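Catalase (PDB 2J2M) catalyses the breakdown of hydrogen peroxide to water and oxygen at a haem group, as a bacterial catalase. Local coordinates at residues 202-207 / 323-328. Residues are numbered along the deposited sequence; the frame is centred on the assembly and turned at random.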
ATOM      1  N   LYS A 202     -26.165  20.927  11.848  1.00  7.27           N
ATOM      2  CA  LYS A 202     -27.622  20.940  11.847  1.00  7.90           C
ATOM      3  C   LYS A 202     -28.139  19.794  12.704  1.00  8.86           C
ATOM      4  O   LYS A 202     -27.683  18.647  12.586  1.00  9.55           O
ATOM      5  CB  LYS A 202     -28.171  20.809  10.424  1.00  7.99           C
ATOM      6  CG  LYS A 202     -28.013  22.066   9.571  1.00  8.33           C
ATOM      7  CD  LYS A 202     -28.318  21.785   8.098  1.00  7.34           C
ATOM      8  CE  LYS A 202     -28.606  23.103   7.363  1.00  8.99           C
ATOM      9  NZ  LYS A 202     -29.096  22.973   5.965  1.00  5.87           N
ATOM     10  N   TRP A 203     -29.089  20.108  13.577  1.00  9.09           N
ATOM     11  CA  TRP A 203     -29.833  19.087  14.284  1.00  8.89           C
ATOM     12  C   TRP A 203     -31.277  19.214  13.822  1.00  9.97           C
ATOM     13  O   TRP A 203     -31.827  20.331  13.747  1.00 11.01           O
ATOM     14  CB  TRP A 203     -29.727  19.309  15.779  1.00  7.99           C
ATOM     15  CG  TRP A 203     -28.432  18.839  16.414  1.00  7.66           C
ATOM     16  CD1 TRP A 203     -27.302  18.381  15.779  1.00  7.20           C
ATOM     17  CD2 TRP A 203     -28.138  18.813  17.819  1.00  7.05           C
ATOM     18  NE1 TRP A 203     -26.339  18.058  16.698  1.00  7.26           N
ATOM     19  CE2 TRP A 203     -26.822  18.308  17.959  1.00  7.88           C
ATOM     20  CE3 TRP A 203     -28.873  19.134  18.975  1.00  2.13           C
ATOM     21  CZ2 TRP A 203     -26.218  18.120  19.221  1.00  7.78           C
ATOM     22  CZ3 TRP A 203     -28.267  18.974  20.214  1.00  6.29           C
ATOM     23  CH2 TRP A 203     -26.950  18.475  20.331  1.00  6.62           C
ATOM     24  N   VAL A 204     -31.864  18.074  13.472  1.00 10.60           N
ATOM     25  CA  VAL A 204     -33.223  17.976  12.975  1.00 10.64           C
ATOM     26  C   VAL A 204     -33.990  17.132  13.992  1.00 11.50           C
ATOM     27  O   VAL A 204     -33.488  16.073  14.408  1.00 11.13           O
ATOM     28  CB  VAL A 204     -33.242  17.240  11.621  1.00 10.89           C
ATOM     29  CG1 VAL A 204     -34.646  17.206  11.031  1.00  9.13           C
ATOM     30  CG2 VAL A 204     -32.248  17.874  10.629  1.00 10.43           C
ATOM     31  N   ASN A 205     -35.179  17.592  14.411  1.00 12.23           N
ATOM     32  CA  ASN A 205     -36.023  16.789  15.320  1.00 12.86           C
ATOM     33  C   ASN A 205     -36.983  15.868  14.589  1.00 13.69           C
ATOM     34  O   ASN A 205     -36.956  15.776  13.340  1.00 13.19           O
ATOM     35  CB  ASN A 205     -36.736  17.627  16.418  1.00 12.73           C
ATOM     36  CG  ASN A 205     -37.728  18.638  15.852  1.00 11.74           C
ATOM     37  OD1 ASN A 205     -38.317  18.440  14.786  1.00  9.44           O
ATOM     38  ND2 ASN A 205     -37.894  19.736  16.562  1.00 11.30           N
ATOM     39  N   ALA A 206     -37.819  15.181  15.380  1.00 14.87           N
ATOM     40  CA  ALA A 206     -38.693  14.118  14.889  1.00 15.82           C
ATOM     41  C   ALA A 206     -39.721  14.641  13.899  1.00 16.91           C
ATOM     42  O   ALA A 206     -40.248  13.883  13.081  1.00 17.65           O
ATOM     43  CB  ALA A 206     -39.380  13.429  16.038  1.00 16.07           C
ATOM     44  N   HIS A 207     -39.996  15.940  13.964  1.00 17.68           N
ATOM     45  CA  HIS A 207     -40.905  16.560  13.010  1.00 18.62           C
ATOM     46  C   HIS A 207     -40.210  17.237  11.826  1.00 18.02           C
ATOM     47  O   HIS A 207     -40.871  17.778  10.937  1.00 18.43           O
ATOM     48  CB  HIS A 207     -41.907  17.477  13.718  1.00 19.10           C
ATOM     49  CG  HIS A 207     -43.253  16.844  13.879  1.00 23.65           C
ATOM     50  ND1 HIS A 207     -43.550  15.975  14.913  1.00 27.37           N
ATOM     51  CD2 HIS A 207     -44.368  16.908  13.105  1.00 27.31           C
ATOM     52  CE1 HIS A 207     -44.797  15.546  14.778  1.00 29.77           C
ATOM     53  NE2 HIS A 207     -45.313  16.092  13.687  1.00 28.98           N
ATOM     54  N   GLY A 323     -30.589  12.555  12.836  1.00  9.00           N
ATOM     55  CA  GLY A 323     -30.931  13.653  13.725  1.00  8.25           C
ATOM     56  C   GLY A 323     -29.863  14.725  13.611  1.00  9.46           C
ATOM     57  O   GLY A 323     -29.995  15.817  14.168  1.00  8.75           O
ATOM     58  N   MET A 324     -28.796  14.402  12.870  1.00  9.99           N
ATOM     59  CA  MET A 324     -27.636  15.273  12.735  1.00 10.43           C
ATOM     60  C   MET A 324     -27.250  15.397  11.282  1.00 10.49           C
ATOM     61  O   MET A 324     -27.220  14.396  10.570  1.00 10.53           O
ATOM     62  CB  MET A 324     -26.454  14.711  13.518  1.00 10.29           C
ATOM     63  CG  MET A 324     -26.601  14.821  15.026  1.00  9.86           C
ATOM     64  SD  MET A 324     -25.138  14.149  15.804  1.00 11.04           S
ATOM     65  CE  MET A 324     -25.597  14.304  17.560  1.00  7.69           C
ATOM     66  N   LEU A 325     -26.954  16.626  10.852  1.00 10.17           N
ATOM     67  CA  LEU A 325     -26.517  16.890   9.480  1.00 10.15           C
ATOM     68  C   LEU A 325     -25.405  17.943   9.470  1.00  9.60           C
ATOM     69  O   LEU A 325     -25.319  18.738  10.388  1.00  9.40           O
ATOM     70  CB  LEU A 325     -27.710  17.334   8.589  1.00 10.44           C
ATOM     71  CG  LEU A 325     -28.744  16.302   8.080  1.00 10.83           C
ATOM     72  CD1 LEU A 325     -29.847  16.994   7.323  1.00 11.19           C
ATOM     73  CD2 LEU A 325     -28.106  15.287   7.137  1.00 12.27           C
ATOM     74  N   PRO A 326     -24.537  17.942   8.435  1.00  9.58           N
ATOM     75  CA  PRO A 326     -23.541  19.009   8.382  1.00  9.11           C
ATOM     76  C   PRO A 326     -24.148  20.355   7.980  1.00  9.48           C
ATOM     77  O   PRO A 326     -25.161  20.395   7.278  1.00  8.80           O
ATOM     78  CB  PRO A 326     -22.565  18.528   7.322  1.00  9.04           C
ATOM     79  CG  PRO A 326     -23.395  17.650   6.417  1.00  9.91           C
ATOM     80  CD  PRO A 326     -24.401  16.988   7.314  1.00  8.91           C
ATOM     81  N   SER A 327     -23.538  21.449   8.439  1.00  9.57           N
ATOM     82  CA  SER A 327     -23.890  22.742   7.909  1.00  9.96           C
ATOM     83  C   SER A 327     -23.167  23.024   6.586  1.00 10.17           C
ATOM     84  O   SER A 327     -22.175  22.363   6.247  1.00  9.61           O
ATOM     85  CB  SER A 327     -23.588  23.838   8.915  1.00  9.93           C
ATOM     86  OG  SER A 327     -22.192  24.030   9.040  1.00 12.36           O
ATOM     87  N   GLU A 328     -23.679  24.029   5.872  1.00 10.50           N
ATOM     88  CA  GLU A 328     -23.099  24.553   4.638  1.00 10.89           C
ATOM     89  C   GLU A 328     -21.700  25.196   4.836  1.00 10.82           C
ATOM     90  O   GLU A 328     -20.976  25.450   3.865  1.00 10.86           O
ATOM     91  CB  GLU A 328     -24.075  25.545   3.994  1.00 10.72           C
ATOM     92  CG  GLU A 328     -25.485  24.989   3.663  1.00 12.62           C
ATOM     93  CD  GLU A 328     -26.556  25.228   4.763  1.00 15.16           C
ATOM     94  OE1 GLU A 328     -26.221  25.502   5.939  1.00 13.19           O
ATOM     95  OE2 GLU A 328     -27.756  25.140   4.432  1.00 16.06           O
TER
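K202 and L325 face each other as a hydrogen-bonded pair where the short strand 324-326 runs antiparallel to strand 201-204, at one end of the large catalase sheet. K202 N donates to L325 O and L325 N to K202 O, each at 2.8 Å, and V204 N adds a third bond to G323 O. G323 suits its place because its backbone angles, phi 108° and psi -7°, would push any CB into the carbonyl oxygen of the residue before it, a collision glycine avoids.

The lysine chain can be followed outward. K202 CB packs on L325 CB at 4.0 Å, CG lies near P326 O, and K202 CD passes that oxygen at 3.5 Å; CE lies beside the E328 carboxylate. Extended beyond CG, the chain carries K202 NZ to 3.0 Å from E328 OE2, a salt bridge in which the ammonium comes from above the carboxylate plane. Q403 OE1 also accepts from NZ, and Y212 OH is hydrogen-bonded to E328 OE1. An alanine in place of K202 would probably leave the E328 carboxylate without its cationic mate and open a gap beside P326.

On the sheet face bearing W203 and M324, the two side chains lie side by side, M324 CG 3.7 Å from W203 NE1; an unbranched, polarisable chain can lie alongside the broad indole. The sulfur sits obliquely to the five-membered ring, a Met-aromatic contact. One face is thus mainly hydrophobic, while the other sets a lysine's aliphatic stem against leucine and pairs its buried charge with glutamate, probably offsetting the cost of burying both charges.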